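Ara h 8 allergen isoform (Arachis hypogaea, PDB 6V8S) probably binds small hydrophobic ligands such as abscisic acid, as a pathogenesis-related protein of the Bet v 1 family linked to plant defence. Local coordinates at residues Glu93-Val98 with Phe119-Asp124. Residues are numbered along the deposited sequence; the frame is centred on the assembly and turned at random.
Sequences EILEKV and FHTKGD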
loop_
_atom_site.group_PDB
_atom_site.type_symbol
_atom_site.label_atom_id
_atom_site.label_comp_id
_atom_site.label_asym_id
_atom_site.label_seq_id
_atom_site.Cartn_x
_atom_site.Cartn_y
_atom_site.Cartn_z
ATOM N N GLU A 93 -7.021 -15.207 -3.440
ATOM C CA GLU A 93 -7.772 -16.334 -2.823
ATOM C C GLU A 93 -6.889 -17.076 -1.804
ATOM O O GLU A 93 -7.385 -17.489 -0.763
ATOM C CB GLU A 93 -8.349 -17.239 -3.895
ATOM C CG GLU A 93 -9.390 -16.529 -4.764
ATOM C CD GLU A 93 -10.686 -16.080 -4.087
ATOM O OE1 GLU A 93 -11.118 -16.718 -3.078
ATOM O OE2 GLU A 93 -11.210 -15.045 -4.539
ATOM N N ILE A 94 -5.595 -17.212 -2.069
ATOM C CA ILE A 94 -4.669 -18.057 -1.241
ATOM C C ILE A 94 -4.230 -17.277 -0.005
ATOM O O ILE A 94 -3.578 -17.869 0.875
ATOM C CB ILE A 94 -3.483 -18.542 -2.093
ATOM C CG1 ILE A 94 -2.779 -19.751 -1.444
ATOM C CG2 ILE A 94 -2.502 -17.424 -2.365
ATOM C CD1 ILE A 94 -1.861 -20.501 -2.329
ATOM N N LEU A 95 -4.560 -15.977 0.115
ATOM C CA LEU A 95 -4.053 -15.105 1.200
ATOM C C LEU A 95 -5.143 -14.900 2.258
ATOM O O LEU A 95 -6.282 -14.557 1.891
ATOM C CB LEU A 95 -3.610 -13.761 0.629
ATOM C CG LEU A 95 -2.322 -13.771 -0.196
ATOM C CD1 LEU A 95 -1.901 -12.400 -0.606
ATOM C CD2 LEU A 95 -1.159 -14.470 0.529
ATOM N N GLU A 96 -4.734 -14.973 3.520
ATOM C CA GLU A 96 -5.525 -14.460 4.663
ATOM C C GLU A 96 -5.336 -12.948 4.724
ATOM O O GLU A 96 -6.350 -12.267 4.907
ATOM C CB GLU A 96 -5.086 -15.076 5.997
ATOM C CG GLU A 96 -5.334 -16.540 6.123
ATOM C CD GLU A 96 -4.615 -17.200 7.294
ATOM O OE1 GLU A 96 -5.071 -18.320 7.689
ATOM O OE2 GLU A 96 -3.631 -16.616 7.846
ATOM N N LYS A 97 -4.102 -12.458 4.574
ATOM C CA LYS A 97 -3.795 -11.008 4.648
ATOM C C LYS A 97 -2.341 -10.780 4.183
ATOM O O LYS A 97 -1.517 -11.744 4.148
ATOM C CB LYS A 97 -4.006 -10.473 6.071
ATOM C CG LYS A 97 -3.091 -11.106 7.143
ATOM C CD LYS A 97 -3.206 -10.457 8.484
ATOM C CE LYS A 97 -2.322 -11.131 9.502
ATOM N NZ LYS A 97 -2.479 -10.566 10.851
ATOM N N VAL A 98 -2.029 -9.531 3.856
ATOM C CA VAL A 98 -0.618 -9.091 3.645
ATOM C C VAL A 98 -0.401 -7.846 4.489
ATOM O O VAL A 98 -1.218 -6.893 4.377
ATOM C CB VAL A 98 -0.302 -8.826 2.150
ATOM C CG1 VAL A 98 1.186 -8.646 1.920
ATOM C CG2 VAL A 98 -0.912 -9.834 1.277
ATOM N N PHE A 119 3.387 -11.848 3.889
ATOM C CA PHE A 119 2.243 -12.588 3.295
ATOM C C PHE A 119 1.814 -13.678 4.275
ATOM O O PHE A 119 2.679 -14.484 4.768
ATOM C CB PHE A 119 2.633 -13.210 1.946
ATOM C CG PHE A 119 2.970 -12.212 0.865
ATOM C CD1 PHE A 119 4.207 -11.572 0.849
ATOM C CD2 PHE A 119 2.100 -11.968 -0.183
ATOM C CE1 PHE A 119 4.554 -10.735 -0.194
ATOM C CE2 PHE A 119 2.441 -11.095 -1.204
ATOM C CZ PHE A 119 3.649 -10.470 -1.197
ATOM N N HIS A 120 0.533 -13.710 4.617
ATOM C CA HIS A 120 -0.098 -14.800 5.415
ATOM C C HIS A 120 -0.957 -15.609 4.465
ATOM O O HIS A 120 -2.022 -15.072 3.992
ATOM C CB HIS A 120 -0.929 -14.229 6.580
ATOM C CG HIS A 120 -0.123 -13.459 7.551
ATOM N ND1 HIS A 120 0.145 -13.939 8.818
ATOM C CD2 HIS A 120 0.509 -12.258 7.435
ATOM C CE1 HIS A 120 0.928 -13.063 9.449
ATOM N NE2 HIS A 120 1.178 -12.044 8.618
ATOM N N THR A 121 -0.501 -16.823 4.131
ATOM C CA THR A 121 -1.266 -17.723 3.235
ATOM C C THR A 121 -2.225 -18.540 4.095
ATOM O O THR A 121 -1.945 -18.724 5.295
ATOM C CB THR A 121 -0.342 -18.590 2.387
ATOM O OG1 THR A 121 0.487 -19.312 3.283
ATOM C CG2 THR A 121 0.483 -17.804 1.400
ATOM N N LYS A 122 -3.310 -19.014 3.498
ATOM C CA LYS A 122 -4.251 -19.979 4.138
ATOM C C LYS A 122 -3.508 -21.274 4.421
ATOM O O LYS A 122 -2.602 -21.657 3.618
ATOM C CB LYS A 122 -5.481 -20.207 3.249
ATOM C CG LYS A 122 -6.374 -18.966 3.188
ATOM C CD LYS A 122 -7.480 -19.073 2.204
ATOM C CE LYS A 122 -8.484 -17.942 2.334
ATOM N NZ LYS A 122 -9.293 -17.860 1.093
ATOM N N GLY A 123 -3.856 -21.891 5.560
ATOM C CA GLY A 123 -3.242 -23.141 6.048
ATOM C C GLY A 123 -1.733 -23.023 6.031
ATOM O O GLY A 123 -1.194 -22.060 6.568
ATOM N N ASP A 124 -1.078 -23.981 5.387
ATOM C CA ASP A 124 0.414 -24.094 5.311
ATOM C C ASP A 124 0.845 -23.844 3.866
ATOM O O ASP A 124 1.937 -24.288 3.511
ATOM C CB ASP A 124 0.861 -25.457 5.849
ATOM C CG ASP A 124 0.531 -25.654 7.314
ATOM O OD1 ASP A 124 0.258 -24.644 8.043
ATOM O OD2 ASP A 124 0.544 -26.833 7.714
HETATM O O HOH W 1 -0.943 -16.537 9.911
HETATM O O HOH W 2 -5.857 -20.770 7.266
#
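Backbone bonds join Lys97 to His120 in the hairpin of strands 95-107 and 110-121, near the end of the latter. His120 N donates to Lys97 O at 2.9 Å, while His120 O receives Glu96 N at 2.8 Å and, weakly, Lys97 N. Two successive residues thus face one histidine, a classic beta bulge that shifts the register by one between the Leu95-Thr121 and Lys97-His120 pairs. Beyond the bulge, Lys122 N reaches Ile94 O at 2.9 Å. The straight Lys122 chain carries NZ back to Glu93 O (2.7 Å) in the carbonyl plane; a long flexible amine suits this span.

Among apolar contacts, branched Val98 offers CG1 to the Phe119 ring, 4.0 Å above its centre, a CH-pi contact, while Leu95 CD1 meets the ring edge at CD2. Phe119 and Leu95 also reach Val135 and Val131 of helix 129-152. Separately, Leu95 CD2 touches Thr121 CG2, and Thr121 OG1 bonds Ala125 O and Gly2 N, so threonine serves apolar and polar neighbours. Ile94 packs on Ala125, Pro128 and Val131 and touches a bound 8-anilino-1-naphthalene sulfonate.

On the sheet face opposite Val98 and Phe119, Lys97 climbs in the same direction as His120. With CG lodged between backbone N and carbonyl carbon (chi1 62°), it lays CE over the imidazole, 3.6 Å from the centroid and 3° off its normal; C-H groups beside the ammonium are polarised and suit a ring face. Glu96 offers two oxygens to two waters: one donates to OE1 and accepts from Gly123 N, the other, in the imidazole plane, joins His120 ND1 at 3.0 Å and OE2 weakly.

Held by its backbone through the bulge, with a methylene over its ring and water at its edge, the His120 imidazole probably has limited freedom to rotate.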